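Local structure of putative NAD(P)H-dependent FMN-containing oxidoreductase YwqN (Bacillus subtilis, 1RLI) at residues Glu33-Leu37 / Ile65-Ile69. The protein probably acts as an FMN-containing oxidoreductase that draws reducing equivalents from NADPH or NADH. Residues are numbered along the deposited sequence; the frame is centred on the assembly and turned at random.
Sequences EHIYL and IIERI
I35 is the bump that strand 33-36 presents to helix 65-69, and it fits the hollow bounded by I65, I69 and the flat end of R68. Its branches divide the work: CG2 lies 3.8 Å from I65 CG2, while CD1, carried away from the backbone by an extended chi2, reaches I69 CG1 at 3.8 Å. CG1 rests over one face of the R68 guanidinium, off-centre toward its rim. Farther along, L37 CD2 meets I65 CD1 at 4.0 Å, so I65 is wedged against both strand residues.

R68 closes the other end of the hollow. Bent at chi3 (63°), its chain brings the guanidinium over I35, and R68 NH2 donates to H34 O (3.0 Å) from well above the carbonyl plane. E33 OE2 forms a salt bridge at the guanidinium edge, very short to R68 NH2 (2.5 Å) and weakly bonded to NE, the carboxylate standing nearly perpendicular (87°) to the guanidinium. A water accepts from R68 NH1 and from the backbone N of Y36, so the group is held at several points of its rim. A leucine in place of R68 would probably leave the E33 carboxylate without its charge partner and H34 O without this donor.

Strand and helix run roughly antiparallel (151°) in this flavodoxin-like α/β fold. Strand 33-41 pairs with strand 6-10 through backbone hydrogen bonds, and helix 62-70 covers its face; F93 of helix 88-95 packs on I65 and I69, M113 of helix 109-114 also touches I69, and L90 adjoins L37.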
ATOM      1  N   GLU D  33      27.885   7.492 -11.848  1.00 27.96           N
ATOM      2  CA  GLU D  33      28.095   6.193 -12.478  1.00 30.03           C
ATOM      3  C   GLU D  33      26.775   5.844 -13.166  1.00 29.66           C
ATOM      4  O   GLU D  33      25.758   5.659 -12.498  1.00 28.91           O
ATOM      5  CB  GLU D  33      28.416   5.153 -11.399  1.00 32.53           C
ATOM      6  CG  GLU D  33      29.035   3.884 -11.912  1.00 41.41           C
ATOM      7  CD  GLU D  33      30.377   4.129 -12.571  1.00 40.95           C
ATOM      8  OE1 GLU D  33      31.326   4.552 -11.875  1.00 45.00           O
ATOM      9  OE2 GLU D  33      30.472   3.905 -13.789  1.00 46.31           O
ATOM     10  N   HIS D  34      26.787   5.776 -14.494  1.00 28.01           N
ATOM     11  CA  HIS D  34      25.584   5.460 -15.255  1.00 27.51           C
ATOM     12  C   HIS D  34      25.527   3.985 -15.630  1.00 27.59           C
ATOM     13  O   HIS D  34      26.266   3.517 -16.495  1.00 28.09           O
ATOM     14  CB  HIS D  34      25.520   6.325 -16.515  1.00 29.32           C
ATOM     15  CG  HIS D  34      25.089   7.734 -16.256  1.00 30.10           C
ATOM     16  ND1 HIS D  34      23.825   8.191 -16.559  1.00 32.19           N
ATOM     17  CD2 HIS D  34      25.748   8.781 -15.701  1.00 30.80           C
ATOM     18  CE1 HIS D  34      23.722   9.461 -16.202  1.00 29.88           C
ATOM     19  NE2 HIS D  34      24.874   9.842 -15.681  1.00 31.75           N
ATOM     20  N   ILE D  35      24.644   3.255 -14.967  1.00 23.43           N
ATOM     21  CA  ILE D  35      24.490   1.832 -15.218  1.00 24.43           C
ATOM     22  C   ILE D  35      23.226   1.591 -16.027  1.00 25.33           C
ATOM     23  O   ILE D  35      22.150   2.131 -15.725  1.00 25.27           O
ATOM     24  CB  ILE D  35      24.414   1.053 -13.878  1.00 25.09           C
ATOM     25  CG1 ILE D  35      25.769   1.131 -13.167  1.00 27.05           C
ATOM     26  CG2 ILE D  35      24.001  -0.395 -14.123  1.00 26.13           C
ATOM     27  CD1 ILE D  35      25.706   0.823 -11.693  1.00 30.02           C
ATOM     28  N   TYR D  36      23.354   0.799 -17.081  1.00 23.68           N
ATOM     29  CA  TYR D  36      22.207   0.482 -17.899  1.00 24.84           C
ATOM     30  C   TYR D  36      22.083  -1.025 -17.863  1.00 24.33           C
ATOM     31  O   TYR D  36      23.057  -1.740 -18.121  1.00 27.15           O
ATOM     32  CB  TYR D  36      22.421   0.981 -19.323  1.00 28.88           C
ATOM     33  CG  TYR D  36      22.749   2.450 -19.376  1.00 33.82           C
ATOM     34  CD1 TYR D  36      24.056   2.900 -19.162  1.00 36.93           C
ATOM     35  CD2 TYR D  36      21.760   3.396 -19.634  1.00 35.86           C
ATOM     36  CE1 TYR D  36      24.362   4.250 -19.215  1.00 37.17           C
ATOM     37  CE2 TYR D  36      22.060   4.755 -19.685  1.00 36.95           C
ATOM     38  CZ  TYR D  36      23.360   5.168 -19.480  1.00 35.79           C
ATOM     39  OH  TYR D  36      23.670   6.504 -19.563  1.00 40.23           O
ATOM     40  N   LEU D  37      20.902  -1.518 -17.510  1.00 20.26           N
ATOM     41  CA  LEU D  37      20.706  -2.956 -17.443  1.00 20.33           C
ATOM     42  C   LEU D  37      20.413  -3.430 -18.861  1.00 21.68           C
ATOM     43  O   LEU D  37      19.420  -3.053 -19.459  1.00 22.70           O
ATOM     44  CB  LEU D  37      19.548  -3.286 -16.495  1.00 19.11           C
ATOM     45  CG  LEU D  37      19.828  -2.815 -15.058  1.00 19.19           C
ATOM     46  CD1 LEU D  37      18.633  -3.127 -14.164  1.00 17.52           C
ATOM     47  CD2 LEU D  37      21.068  -3.506 -14.513  1.00 21.53           C
ATOM     48  N   ILE D  65      28.681  -4.675 -12.543  1.00 19.79           N
ATOM     49  CA  ILE D  65      27.709  -3.696 -12.067  1.00 19.36           C
ATOM     50  C   ILE D  65      27.744  -3.608 -10.546  1.00 19.66           C
ATOM     51  O   ILE D  65      27.784  -2.513  -9.974  1.00 18.21           O
ATOM     52  CB  ILE D  65      26.301  -4.048 -12.571  1.00 20.39           C
ATOM     53  CG1 ILE D  65      26.271  -3.842 -14.089  1.00 21.16           C
ATOM     54  CG2 ILE D  65      25.225  -3.169 -11.866  1.00 19.47           C
ATOM     55  CD1 ILE D  65      24.977  -4.256 -14.782  1.00 22.52           C
ATOM     56  N   ILE D  66      27.769  -4.763  -9.889  1.00 17.82           N
ATOM     57  CA  ILE D  66      27.807  -4.792  -8.437  1.00 19.43           C
ATOM     58  C   ILE D  66      29.068  -4.080  -7.960  1.00 21.54           C
ATOM     59  O   ILE D  66      29.039  -3.321  -6.985  1.00 20.84           O
ATOM     60  CB  ILE D  66      27.813  -6.237  -7.908  1.00 17.44           C
ATOM     61  CG1 ILE D  66      26.466  -6.921  -8.198  1.00 19.54           C
ATOM     62  CG2 ILE D  66      28.062  -6.242  -6.427  1.00 18.48           C
ATOM     63  CD1 ILE D  66      25.226  -6.236  -7.527  1.00 20.69           C
ATOM     64  N   GLU D  67      30.183  -4.339  -8.644  1.00 22.88           N
ATOM     65  CA  GLU D  67      31.449  -3.699  -8.273  1.00 24.01           C
ATOM     66  C   GLU D  67      31.321  -2.175  -8.297  1.00 23.41           C
ATOM     67  O   GLU D  67      31.776  -1.480  -7.384  1.00 25.16           O
ATOM     68  CB  GLU D  67      32.562  -4.124  -9.232  1.00 27.39           C
ATOM     69  CG  GLU D  67      33.035  -5.550  -9.035  1.00 36.51           C
ATOM     70  CD  GLU D  67      33.968  -5.698  -7.842  1.00 42.86           C
ATOM     71  OE1 GLU D  67      34.020  -4.770  -7.004  1.00 46.03           O
ATOM     72  OE2 GLU D  67      34.647  -6.746  -7.741  1.00 46.89           O
ATOM     73  N   ARG D  68      30.693  -1.655  -9.342  1.00 24.84           N
ATOM     74  CA  ARG D  68      30.527  -0.212  -9.463  1.00 26.41           C
ATOM     75  C   ARG D  68      29.566   0.334  -8.419  1.00 26.56           C
ATOM     76  O   ARG D  68      29.824   1.377  -7.809  1.00 26.02           O
ATOM     77  CB  ARG D  68      30.053   0.133 -10.870  1.00 29.65           C
ATOM     78  CG  ARG D  68      31.127  -0.107 -11.900  1.00 33.97           C
ATOM     79  CD  ARG D  68      30.565  -0.077 -13.288  1.00 37.63           C
ATOM     80  NE  ARG D  68      30.014   1.222 -13.647  1.00 41.62           N
ATOM     81  CZ  ARG D  68      29.121   1.393 -14.615  1.00 44.93           C
ATOM     82  NH1 ARG D  68      28.689   0.340 -15.301  1.00 47.34           N
ATOM     83  NH2 ARG D  68      28.666   2.605 -14.900  1.00 47.22           N
ATOM     84  N   ILE D  69      28.461  -0.374  -8.201  1.00 22.87           N
ATOM     85  CA  ILE D  69      27.481   0.037  -7.203  1.00 23.93           C
ATOM     86  C   ILE D  69      28.085   0.123  -5.814  1.00 23.08           C
ATOM     87  O   ILE D  69      27.759   1.022  -5.031  1.00 23.33           O
ATOM     88  CB  ILE D  69      26.302  -0.966  -7.141  1.00 26.96           C
ATOM     89  CG1 ILE D  69      25.329  -0.671  -8.268  1.00 29.00           C
ATOM     90  CG2 ILE D  69      25.627  -0.911  -5.767  1.00 31.53           C
ATOM     91  CD1 ILE D  69      24.215  -1.712  -8.389  1.00 32.19           C
TER
HETATM   92  O   HOH W   1      26.335  -0.217 -17.391  1.00 35.56           O